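PDB 2ZWS: neutral ceramidase from Pseudomonas aeruginosa, which hydrolyses the N-acyl linkage of ceramides to release sphingosine and a free fatty acid, and also catalyses the reverse synthesis. Local coordinates for residues 450-455 and 468-473. Numbering follows the deposited sequence. Where two conformers were deposited one is given.
Sequences TTREEY and GPWTQA
In both Arg-452 (chi1 177°) and Tyr-455, CG is anti to the backbone N and beside the carbonyl carbon; a bend at chi2 (68°) then places Arg-452 CD. Pro-469 CA sits over the centre of the Tyr-455 ring, 3.6 Å from its centroid, in a CH-pi contact, while the Gly-468 carbonyl carbon lies over the same face near CE1. Arg-452 runs beside Pro-469, whose CB is 3.5 Å from Arg-452 NE and lies over one face of the guanidinium, toward its rim. Arg-452 CD rests on the six-membered ring of Trp-470, 3.6 Å from the centroid, and the guanidinium stands nearly perpendicular to the indole (84°), with Trp-470 CZ2 at the guanidinium edge, in its plane; any cation-pi attraction is weak. A salt bridge from Arg-452 NH2 to Glu-373 holds the charged end, and Tyr-455 OH is hydrogen-bonded to Gln-371 O.

Two waters bridge the segments. One joins backbone groups, donating to Thr-450 O (2.7 Å) and Pro-469 O and accepting from Gln-472 N; the other links Arg-452 N to Gln-472 OE1 in one of two side-chain conformers, where NE2 bonds Gln-476 OE1. Glu-454 N bonds Thr-451 OG1 (3.1 Å), which also bonds Asn-168, and Thr-451 N meets Glu-454 OE1 (2.9 Å) from above the carboxylate plane. This capping-box helix start, closely following zinc ligand Tyr-448 in sequence, packs against a type I turn, its Gly-468 O gripped by Thr-471 N and OG1, leading into helix 471-488, all within the N-terminal ceramidase family region.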
loop_
_atom_site.group_PDB
_atom_site.type_symbol
_atom_site.label_atom_id
_atom_site.label_comp_id
_atom_site.label_asym_id
_atom_site.label_seq_id
_atom_site.Cartn_x
_atom_site.Cartn_y
_atom_site.Cartn_z
ATOM N N THR A 450 11.245 4.768 15.828
ATOM C CA THR A 450 10.775 5.307 17.065
ATOM C C THR A 450 11.825 6.366 17.509
ATOM O O THR A 450 13.001 6.298 17.119
ATOM C CB THR A 450 10.733 4.033 17.906
ATOM O OG1 THR A 450 9.461 3.626 18.422
ATOM C CG2 THR A 450 11.985 3.507 18.349
ATOM N N THR A 451 11.415 7.371 18.275
ATOM C CA THR A 451 12.391 8.341 18.776
ATOM C C THR A 451 13.280 7.633 19.808
ATOM O O THR A 451 12.932 6.567 20.294
ATOM C CB THR A 451 11.716 9.519 19.473
ATOM O OG1 THR A 451 10.936 9.006 20.553
ATOM C CG2 THR A 451 10.797 10.303 18.510
ATOM N N ARG A 452 14.389 8.267 20.184
ATOM C CA ARG A 452 15.256 7.724 21.253
ATOM C C ARG A 452 14.466 7.377 22.533
ATOM O O ARG A 452 14.645 6.295 23.131
ATOM C CB ARG A 452 16.399 8.711 21.573
ATOM C CG ARG A 452 17.330 8.274 22.718
ATOM C CD ARG A 452 18.144 7.072 22.318
ATOM N NE ARG A 452 18.891 6.404 23.393
ATOM C CZ ARG A 452 18.434 5.372 24.098
ATOM N NH1 ARG A 452 19.204 4.809 25.019
ATOM N NH2 ARG A 452 17.209 4.897 23.891
ATOM N N GLU A 453 13.567 8.276 22.903
ATOM C CA GLU A 453 12.768 8.112 24.138
ATOM C C GLU A 453 11.760 6.970 23.997
ATOM O O GLU A 453 11.650 6.103 24.869
ATOM C CB GLU A 453 12.070 9.421 24.507
ATOM C CG GLU A 453 13.039 10.596 24.749
ATOM C CD GLU A 453 13.377 11.451 23.510
ATOM O OE1 GLU A 453 13.237 11.003 22.334
ATOM O OE2 GLU A 453 13.805 12.618 23.722
ATOM N N GLU A 454 11.055 6.928 22.867
ATOM C CA GLU A 454 10.158 5.807 22.603
ATOM C C GLU A 454 10.907 4.482 22.581
ATOM O O GLU A 454 10.410 3.472 23.089
ATOM C CB GLU A 454 9.452 5.987 21.257
ATOM C CG GLU A 454 8.390 7.061 21.261
ATOM C CD GLU A 454 8.090 7.600 19.885
ATOM O OE1 GLU A 454 8.636 7.070 18.892
ATOM O OE2 GLU A 454 7.313 8.569 19.795
ATOM N N TYR A 455 12.072 4.471 21.930
ATOM C CA TYR A 455 12.861 3.253 21.802
ATOM C C TYR A 455 13.118 2.645 23.163
ATOM O O TYR A 455 13.012 1.422 23.318
ATOM C CB TYR A 455 14.187 3.550 21.114
ATOM C CG TYR A 455 15.046 2.340 20.873
ATOM C CD1 TYR A 455 15.002 1.666 19.641
ATOM C CD2 TYR A 455 15.943 1.882 21.858
ATOM C CE1 TYR A 455 15.798 0.561 19.397
ATOM C CE2 TYR A 455 16.754 0.766 21.630
ATOM C CZ TYR A 455 16.675 0.116 20.375
ATOM O OH TYR A 455 17.463 -0.976 20.123
ATOM N N GLY A 468 18.871 0.203 16.148
ATOM C CA GLY A 468 19.205 0.657 17.497
ATOM C C GLY A 468 18.588 1.981 17.900
ATOM O O GLY A 468 17.772 2.578 17.175
ATOM N N PRO A 469 19.004 2.495 19.056
ATOM C CA PRO A 469 18.358 3.653 19.652
ATOM C C PRO A 469 18.457 4.923 18.799
ATOM O O PRO A 469 17.620 5.811 18.927
ATOM C CB PRO A 469 19.100 3.820 20.995
ATOM C CG PRO A 469 20.410 3.140 20.803
ATOM C CD PRO A 469 20.125 1.990 19.876
ATOM N N TRP A 470 19.489 5.011 17.965
ATOM C CA TRP A 470 19.729 6.227 17.190
ATOM C C TRP A 470 19.250 6.126 15.744
ATOM O O TRP A 470 19.603 6.964 14.922
ATOM C CB TRP A 470 21.205 6.644 17.262
ATOM C CG TRP A 470 21.631 6.835 18.704
ATOM C CD1 TRP A 470 22.459 6.035 19.420
ATOM C CD2 TRP A 470 21.162 7.848 19.593
ATOM N NE1 TRP A 470 22.569 6.510 20.710
ATOM C CE2 TRP A 470 21.780 7.621 20.842
ATOM C CE3 TRP A 470 20.292 8.940 19.453
ATOM C CZ2 TRP A 470 21.559 8.453 21.956
ATOM C CZ3 TRP A 470 20.066 9.768 20.562
ATOM C CH2 TRP A 470 20.705 9.514 21.795
ATOM N N THR A 471 18.416 5.129 15.465
ATOM C CA THR A 471 17.799 4.996 14.133
ATOM C C THR A 471 17.091 6.290 13.704
ATOM O O THR A 471 17.279 6.777 12.561
ATOM C CB THR A 471 16.846 3.783 14.076
ATOM O OG1 THR A 471 17.578 2.589 14.380
ATOM C CG2 THR A 471 16.217 3.641 12.688
ATOM N N GLN A 472 16.280 6.863 14.598
ATOM C CA GLN A 472 15.552 8.075 14.244
ATOM C C GLN A 472 16.509 9.226 13.952
ATOM O O GLN A 472 16.305 9.975 12.996
ATOM C CB GLN A 472 14.558 8.461 15.345
ATOM C CG GLN A 472 13.554 9.578 14.978
ATOM C CD GLN A 472 14.130 10.987 15.072
ATOM O OE1 GLN A 472 15.095 11.231 15.810
ATOM N NE2 GLN A 472 13.534 11.935 14.332
ATOM N N ALA A 473 17.530 9.371 14.795
ATOM C CA ALA A 473 18.547 10.426 14.660
ATOM C C ALA A 473 19.248 10.306 13.301
ATOM O O ALA A 473 19.478 11.327 12.622
ATOM C CB ALA A 473 19.559 10.315 15.805
HETATM O O HOH W 1 15.486 5.292 17.010
HETATM O O HOH W 2 15.596 10.337 18.516
#